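Local coordinates for putative poly(3-hydroxybutyrate) depolymerase LpqC (PDB 3D0K), which probably hydrolyses ester bonds of poly(3-hydroxybutyrate) or related substrates, as a putative depolymerase with an alpha-beta-alpha sandwich fold, at residues Y45-Y50 / R80-I85; D72-A77 / V279-W284; D13-E18 / R132-A137. One frame throughout, in Å; residues are numbered along the deposited sequence.

Contact 1: Y45-Y50 / R80-I85; sequences YRPYGY and RHKLLI
The Tyr50 ring lies over Leu84 CB, which sits 3.8 Å from the ring centroid and 24° off the ring normal, a CH-pi contact displaced toward the CZ-CE2 bond of the rim. Tyr50 CG is anti to the backbone N (chi1 -172°), and from there the ring crosses the Leu84 side chain at about a right angle. At the ring edge, near its plane, is Lys82 O; this carbonyl and that of Leu83 are buried without a hydrogen-bond partner in the model. Leu83 O lies against the CD and CG methylenes of Pro47, 3.0 Å from CD. The phenol OH of Tyr50 is bonded to Arg54 O, and the ring edge, at CD1, points at the face of the Arg46 guanidinium, whose NH2 donates to Leu19 O. Leu84 CD1 reaches Arg46 CB at 3.8 Å. Where the two segments run as strands, Tyr45 and Ile85 form an antiparallel hydrogen-bonded pair: Tyr45 N to Ile85 O and Ile85 N to Tyr45 O are both 2.8 Å, the latter at 165°. Past the strand, Pro47 to Tyr50 make a type II turn, and Lys82 NZ gives a weak 3.3 Å bond to Tyr48 O besides its bond to Asp79 O. Lys82, with positive phi, is the first residue beyond helix 75-81. The pattern is an antiparallel strand pair next to edge strand 23-29 in the mixed sheet of an alpha/beta-hydrolase-like sandwich.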
# COMPACT_ATOMS: atom_id res chain seq x y z
N TYR A 45 -9.23 8.24 10.33
CA TYR A 45 -9.38 8.29 11.79
C TYR A 45 -8.37 9.24 12.37
O TYR A 45 -7.16 9.14 12.09
CB TYR A 45 -9.22 6.92 12.43
CG TYR A 45 -9.38 6.97 13.91
CD1 TYR A 45 -10.64 7.13 14.48
CD2 TYR A 45 -8.27 6.80 14.75
CE1 TYR A 45 -10.80 7.18 15.90
CE2 TYR A 45 -8.41 6.85 16.17
CZ TYR A 45 -9.65 7.06 16.73
OH TYR A 45 -9.77 7.08 18.11
N ARG A 46 -8.86 10.14 13.20
CA ARG A 46 -7.99 11.02 13.93
C ARG A 46 -8.19 10.81 15.43
O ARG A 46 -9.30 10.96 15.94
CB ARG A 46 -8.28 12.49 13.58
CG ARG A 46 -7.45 13.44 14.41
CD ARG A 46 -7.67 14.87 13.95
NE ARG A 46 -6.91 15.74 14.84
CZ ARG A 46 -6.31 16.84 14.43
NH1 ARG A 46 -5.60 17.54 15.29
NH2 ARG A 46 -6.41 17.21 13.14
N PRO A 47 -7.13 10.40 16.15
CA PRO A 47 -7.27 10.18 17.62
C PRO A 47 -7.33 11.49 18.38
O PRO A 47 -6.82 12.51 17.91
CB PRO A 47 -5.97 9.46 18.02
CG PRO A 47 -5.01 9.82 16.97
CD PRO A 47 -5.78 10.11 15.66
N TYR A 48 -7.88 11.46 19.59
CA TYR A 48 -7.68 12.61 20.47
C TYR A 48 -6.18 12.74 20.73
O TYR A 48 -5.48 11.76 20.84
CB TYR A 48 -8.42 12.44 21.78
CG TYR A 48 -9.90 12.48 21.57
CD1 TYR A 48 -10.53 13.69 21.29
CD2 TYR A 48 -10.67 11.34 21.71
CE1 TYR A 48 -11.92 13.77 21.12
CE2 TYR A 48 -12.07 11.41 21.53
CZ TYR A 48 -12.67 12.63 21.24
OH TYR A 48 -14.02 12.69 21.06
N GLY A 49 -5.70 13.98 20.72
CA GLY A 49 -4.33 14.21 21.03
C GLY A 49 -3.44 14.18 19.81
O GLY A 49 -2.22 14.32 19.96
N TYR A 50 -4.02 13.98 18.62
CA TYR A 50 -3.26 14.11 17.38
C TYR A 50 -2.77 15.56 17.23
O TYR A 50 -3.52 16.50 17.39
CB TYR A 50 -4.08 13.69 16.15
CG TYR A 50 -3.18 13.68 14.94
CD1 TYR A 50 -3.22 14.72 14.00
CD2 TYR A 50 -2.20 12.69 14.81
CE1 TYR A 50 -2.33 14.76 12.93
CE2 TYR A 50 -1.28 12.73 13.74
CZ TYR A 50 -1.37 13.77 12.82
OH TYR A 50 -0.48 13.81 11.76
N ARG A 80 -3.05 4.75 20.67
CA ARG A 80 -1.82 4.56 21.51
C ARG A 80 -0.67 5.50 21.04
O ARG A 80 -0.05 6.23 21.83
CB ARG A 80 -1.41 3.08 21.46
CG ARG A 80 -0.17 2.72 22.29
CD ARG A 80 -0.32 1.31 22.90
NE ARG A 80 0.97 0.74 23.31
CZ ARG A 80 1.71 -0.08 22.55
NH1 ARG A 80 1.30 -0.47 21.34
NH2 ARG A 80 2.86 -0.53 23.02
N HIS A 81 -0.45 5.53 19.74
CA HIS A 81 0.68 6.25 19.18
C HIS A 81 0.38 7.61 18.63
O HIS A 81 1.32 8.30 18.20
CB HIS A 81 1.38 5.38 18.13
CG HIS A 81 1.84 4.06 18.66
ND1 HIS A 81 2.88 3.95 19.55
CD2 HIS A 81 1.38 2.81 18.45
CE1 HIS A 81 3.04 2.68 19.87
NE2 HIS A 81 2.16 1.96 19.20
N LYS A 82 -0.90 8.02 18.64
CA LYS A 82 -1.34 9.34 18.08
C LYS A 82 -0.99 9.42 16.58
O LYS A 82 -0.24 10.27 16.15
CB LYS A 82 -0.75 10.50 18.88
CG LYS A 82 -1.03 10.43 20.41
CD LYS A 82 -2.49 10.17 20.66
CE LYS A 82 -2.79 10.11 22.17
NZ LYS A 82 -4.01 9.27 22.36
N LEU A 83 -1.56 8.52 15.81
CA LEU A 83 -1.34 8.48 14.38
C LEU A 83 -2.58 8.98 13.69
O LEU A 83 -3.68 8.61 14.09
CB LEU A 83 -1.18 7.01 13.94
CG LEU A 83 -0.22 6.18 14.81
CD1 LEU A 83 -0.30 4.71 14.45
CD2 LEU A 83 1.20 6.74 14.66
N LEU A 84 -2.41 9.70 12.57
CA LEU A 84 -3.55 10.03 11.72
C LEU A 84 -3.73 8.91 10.68
O LEU A 84 -2.82 8.61 9.92
CB LEU A 84 -3.29 11.36 11.03
CG LEU A 84 -4.41 11.81 10.07
CD1 LEU A 84 -5.69 12.14 10.87
CD2 LEU A 84 -3.89 13.04 9.24
N ILE A 85 -4.88 8.26 10.67
CA ILE A 85 -5.11 7.15 9.72
C ILE A 85 -5.89 7.61 8.51
O ILE A 85 -6.95 8.22 8.66
CB ILE A 85 -5.91 5.99 10.42
CG1 ILE A 85 -5.19 5.54 11.71
CG2 ILE A 85 -6.09 4.78 9.41
CD1 ILE A 85 -3.68 5.16 11.58

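Contact 2: D72-A77 / V279-W284; sequences DFWIPA and VCASLW
Trp74 CZ3 rests 3.7 Å from Ala281 CB, and the same methyl meets Ala77 CB at 3.6 Å, so one small residue of helix 273-286 receives both partners in this helix packing on one face of an alpha-beta-alpha sandwich. No hydrogen bond crosses the interface, and the closest contacts across it are all between apolar side-chain atoms. The second contact of the indole is made by CH2, the far corner of its benzene ring, which approaches Cys280 CB at 4.2 Å as well as the six-membered ring of Trp284. The two tryptophan side chains cross at about a right angle. Around this first shell, the sheet backs both indoles: Trp74 touches Val57 and Val59 of strand 56-60 and meets the Phe145 ring edge-to-face, while Trp284 touches Val57, Ala168 and Thr170 and meets the ring of Tyr143. Within helix 273-286, Trp284 N bonds to Cys280 O, and the thiol of that cysteine lies over one face of the Trp284 indole, SG standing 3.4 Å above the ring plane and offset toward the rim. The approach of the two tryptophans is closest from Trp74 CH2 to Trp284 CZ3, at 3.7 Å.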
# COMPACT_ATOMS: atom_id res chain seq x y z
N ASP A 72 -10.70 1.07 10.58
CA ASP A 72 -11.08 0.59 11.94
C ASP A 72 -9.99 -0.28 12.55
O ASP A 72 -9.74 -0.23 13.78
CB ASP A 72 -12.38 -0.21 11.90
CG ASP A 72 -13.65 0.67 11.72
OD1 ASP A 72 -13.56 1.91 11.73
OD2 ASP A 72 -14.74 0.10 11.55
N PHE A 73 -9.36 -1.13 11.73
CA PHE A 73 -8.30 -2.03 12.24
C PHE A 73 -7.15 -1.25 12.88
O PHE A 73 -6.50 -1.77 13.79
CB PHE A 73 -7.65 -2.85 11.12
CG PHE A 73 -8.59 -3.75 10.39
CD1 PHE A 73 -9.79 -4.17 10.97
CD2 PHE A 73 -8.26 -4.18 9.09
CE1 PHE A 73 -10.68 -5.03 10.26
CE2 PHE A 73 -9.12 -5.05 8.37
CZ PHE A 73 -10.35 -5.46 8.96
N TRP A 74 -6.90 -0.03 12.39
CA TRP A 74 -5.80 0.81 12.87
C TRP A 74 -6.13 1.74 14.05
O TRP A 74 -5.24 2.43 14.55
CB TRP A 74 -5.21 1.63 11.72
CG TRP A 74 -4.33 0.78 10.82
CD1 TRP A 74 -4.74 -0.12 9.83
CD2 TRP A 74 -2.92 0.70 10.89
NE1 TRP A 74 -3.62 -0.71 9.24
CE2 TRP A 74 -2.50 -0.23 9.89
CE3 TRP A 74 -1.95 1.37 11.67
CZ2 TRP A 74 -1.14 -0.51 9.67
CZ3 TRP A 74 -0.60 1.08 11.45
CH2 TRP A 74 -0.21 0.14 10.45
N ILE A 75 -7.40 1.79 14.47
CA ILE A 75 -7.79 2.64 15.61
C ILE A 75 -6.98 2.42 16.92
O ILE A 75 -6.46 3.39 17.51
CB ILE A 75 -9.31 2.65 15.83
CG1 ILE A 75 -10.00 3.44 14.67
CG2 ILE A 75 -9.67 3.31 17.21
CD1 ILE A 75 -11.55 3.26 14.67
N PRO A 76 -6.87 1.17 17.40
CA PRO A 76 -6.13 1.02 18.65
C PRO A 76 -4.67 1.51 18.58
O PRO A 76 -4.22 2.19 19.50
CB PRO A 76 -6.21 -0.49 18.92
CG PRO A 76 -7.47 -0.92 18.14
CD PRO A 76 -7.40 -0.12 16.90
N ALA A 77 -3.97 1.21 17.48
CA ALA A 77 -2.61 1.74 17.29
C ALA A 77 -2.61 3.29 17.19
O ALA A 77 -1.70 3.95 17.71
CB ALA A 77 -1.94 1.07 16.02
N VAL A 279 0.20 -6.21 13.51
CA VAL A 279 1.60 -6.61 13.47
C VAL A 279 2.46 -5.51 12.89
O VAL A 279 3.53 -5.24 13.37
CB VAL A 279 1.75 -7.92 12.70
CG1 VAL A 279 3.20 -8.21 12.31
CG2 VAL A 279 1.08 -9.07 13.52
N CYS A 280 2.00 -4.93 11.78
CA CYS A 280 2.71 -3.82 11.13
C CYS A 280 2.89 -2.60 12.04
O CYS A 280 3.96 -1.99 12.05
CB CYS A 280 1.98 -3.43 9.83
SG CYS A 280 3.02 -2.27 8.86
N ALA A 281 1.83 -2.27 12.78
CA ALA A 281 1.82 -1.18 13.76
C ALA A 281 2.82 -1.48 14.85
O ALA A 281 3.51 -0.57 15.31
CB ALA A 281 0.46 -1.02 14.34
N SER A 282 2.86 -2.75 15.29
CA SER A 282 3.82 -3.15 16.31
C SER A 282 5.27 -3.00 15.82
O SER A 282 6.13 -2.53 16.54
CB SER A 282 3.57 -4.62 16.74
OG SER A 282 4.49 -5.00 17.78
N LEU A 283 5.54 -3.41 14.59
CA LEU A 283 6.87 -3.36 14.06
C LEU A 283 7.33 -1.90 13.89
O LEU A 283 8.46 -1.56 14.24
CB LEU A 283 6.93 -4.11 12.71
CG LEU A 283 6.93 -5.61 12.81
CD1 LEU A 283 6.55 -6.17 11.41
CD2 LEU A 283 8.30 -6.15 13.39
N TRP A 284 6.42 -1.04 13.41
CA TRP A 284 6.72 0.35 13.12
C TRP A 284 6.76 1.20 14.37
O TRP A 284 7.60 2.10 14.50
CB TRP A 284 5.62 0.94 12.21
CG TRP A 284 5.79 0.65 10.77
CD1 TRP A 284 6.93 0.20 10.13
CD2 TRP A 284 4.81 0.84 9.76
NE1 TRP A 284 6.69 0.09 8.77
CE2 TRP A 284 5.39 0.48 8.52
CE3 TRP A 284 3.46 1.30 9.78
CZ2 TRP A 284 4.70 0.62 7.29
CZ3 TRP A 284 2.76 1.35 8.55
CH2 TRP A 284 3.39 1.04 7.34

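Contact 3: D13-E18 / R132-A137; sequences DRIALE and RAAEIA
Ile15 brings its CG2 branch against Ala134 CB at 3.9 Å and, from the same methyl, against Ile136 CG1 at 4.1 Å. With CG1 anti to the carbonyl carbon (chi1 -72°), CG2 is left beside that carbon as the branch that meets Ala134 and Ile136. The two isoleucine side chains cross obliquely, and Ile136 CG1 also lies 4.0 Å from Ile15 O, bringing helix backbone into the contact. Ile15 further touches Asn130 of helix 122-133 and Tyr29 of strand 23-29, which places it between the helix and the edge of the sheet. Next in sequence, Ala16 gives the nearest backbone approach, its CA 4.8 Å from that of Ala134. The short separation is consistent with both side chains being single methyl groups: Ala134 CB sits 3.7 Å from Ala16 N and 3.9 Å from Ala16 CB. Ile136 CD1 reaches the carbonyl end of Ala16, 4.1 Å from its O. At the helix end, Glu18 O accepts a hydrogen bond from Asn25 ND2, tying the helix to strand 23-29. On the other side, Glu135 leaves helical geometry with positive phi (66°), and two bonds back into the last turn complete a Schellman motif that turns the chain between Ala134 and Ile136. With no hydrogen bond across it, this is apolar packing of the N-terminal helix 11-18 on the Schellman-capped C-terminal end of helix 122-133 in an alpha-beta-alpha sandwich.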
# COMPACT_ATOMS: atom_id res chain seq x y z
N ASP A 13 -8.82 22.82 1.50
CA ASP A 13 -9.84 23.48 2.36
C ASP A 13 -10.81 22.46 2.92
O ASP A 13 -11.07 22.46 4.10
CB ASP A 13 -10.63 24.57 1.64
CG ASP A 13 -9.76 25.68 1.11
OD1 ASP A 13 -8.77 26.04 1.81
OD2 ASP A 13 -10.07 26.21 -0.01
N ARG A 14 -11.31 21.59 2.06
CA ARG A 14 -12.20 20.48 2.49
C ARG A 14 -11.60 19.61 3.57
O ARG A 14 -12.24 19.34 4.60
CB ARG A 14 -12.67 19.63 1.30
CG ARG A 14 -13.81 20.34 0.59
CD ARG A 14 -14.44 19.51 -0.54
NE ARG A 14 -13.65 19.69 -1.75
CZ ARG A 14 -13.82 20.68 -2.63
NH1 ARG A 14 -14.77 21.60 -2.47
NH2 ARG A 14 -13.01 20.74 -3.68
N ILE A 15 -10.34 19.24 3.36
CA ILE A 15 -9.63 18.37 4.29
C ILE A 15 -9.46 19.10 5.63
O ILE A 15 -9.53 18.49 6.68
CB ILE A 15 -8.26 17.87 3.73
CG1 ILE A 15 -8.49 16.83 2.62
CG2 ILE A 15 -7.38 17.24 4.87
CD1 ILE A 15 -7.25 16.43 1.87
N ALA A 16 -9.18 20.40 5.57
CA ALA A 16 -9.03 21.21 6.79
C ALA A 16 -10.30 21.19 7.64
O ALA A 16 -10.25 21.12 8.88
CB ALA A 16 -8.61 22.66 6.43
N LEU A 17 -11.45 21.19 6.98
CA LEU A 17 -12.76 21.23 7.66
C LEU A 17 -13.19 19.84 8.17
O LEU A 17 -13.97 19.75 9.13
CB LEU A 17 -13.82 21.73 6.69
CG LEU A 17 -13.73 23.21 6.29
CD1 LEU A 17 -14.69 23.55 5.13
CD2 LEU A 17 -13.99 24.06 7.51
N GLU A 18 -12.73 18.79 7.52
CA GLU A 18 -13.20 17.43 7.82
C GLU A 18 -12.27 16.66 8.74
O GLU A 18 -12.71 15.73 9.43
CB GLU A 18 -13.35 16.61 6.53
CG GLU A 18 -14.48 17.10 5.56
CD GLU A 18 -15.83 16.41 5.82
OE1 GLU A 18 -16.17 16.17 7.01
OE2 GLU A 18 -16.56 16.12 4.81
N ARG A 132 -1.15 18.20 3.93
CA ARG A 132 -0.16 19.22 4.28
C ARG A 132 -0.57 20.68 4.00
O ARG A 132 -0.32 21.55 4.84
CB ARG A 132 1.15 18.88 3.57
CG ARG A 132 2.43 19.18 4.34
CD ARG A 132 3.59 18.52 3.59
NE ARG A 132 3.87 19.15 2.31
CZ ARG A 132 5.04 19.70 1.98
NH1 ARG A 132 6.07 19.68 2.84
NH2 ARG A 132 5.20 20.26 0.78
N ALA A 133 -1.18 20.95 2.84
CA ALA A 133 -1.68 22.29 2.55
C ALA A 133 -2.81 22.65 3.51
O ALA A 133 -2.96 23.80 3.84
CB ALA A 133 -2.14 22.43 1.07
N ALA A 134 -3.55 21.64 4.01
CA ALA A 134 -4.64 21.89 4.98
C ALA A 134 -4.08 22.21 6.35
O ALA A 134 -4.82 22.65 7.24
CB ALA A 134 -5.53 20.63 5.06
N GLU A 135 -2.77 21.97 6.54
CA GLU A 135 -2.05 22.16 7.82
C GLU A 135 -2.57 21.17 8.86
O GLU A 135 -2.53 21.44 10.07
CB GLU A 135 -2.12 23.62 8.36
CG GLU A 135 -1.35 24.67 7.53
CD GLU A 135 -1.36 26.06 8.18
OE1 GLU A 135 -2.44 26.74 8.22
OE2 GLU A 135 -0.30 26.50 8.67
N ILE A 136 -3.09 20.04 8.39
CA ILE A 136 -3.59 18.99 9.28
C ILE A 136 -2.38 18.19 9.81
O ILE A 136 -2.33 17.80 10.99
CB ILE A 136 -4.64 18.10 8.55
CG1 ILE A 136 -5.95 18.87 8.32
CG2 ILE A 136 -4.87 16.78 9.32
CD1 ILE A 136 -6.67 19.35 9.61
N ALA A 137 -1.41 17.94 8.94
CA ALA A 137 -0.24 17.19 9.33
C ALA A 137 0.92 17.66 8.53
O ALA A 137 0.75 18.02 7.34
CB ALA A 137 -0.47 15.67 9.09

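How the contacts relate
Contacts 1 and 2 have centres about 11 Å apart and share helix 75-81: Leu83 CD1 lies 3.6 Å from Ala77 O, and Ile85 CD1 3.8 Å from Trp74 CB. Contact 3 is about 15 Å from contact 1, centre to centre, and meets it through Tyr50 OH and Ala137 CB, 3.3 Å apart; from contact 2 it is about 24 Å away, without touching. Along the chain, both segments of contact 1 fall between those of contact 3, whereas contact 2 alternates with each. Contact 1, at the strand pair 40-46 and 84-89, thus links the packing of helices 75-81 and 273-286 to that of helices 11-18 and 122-133.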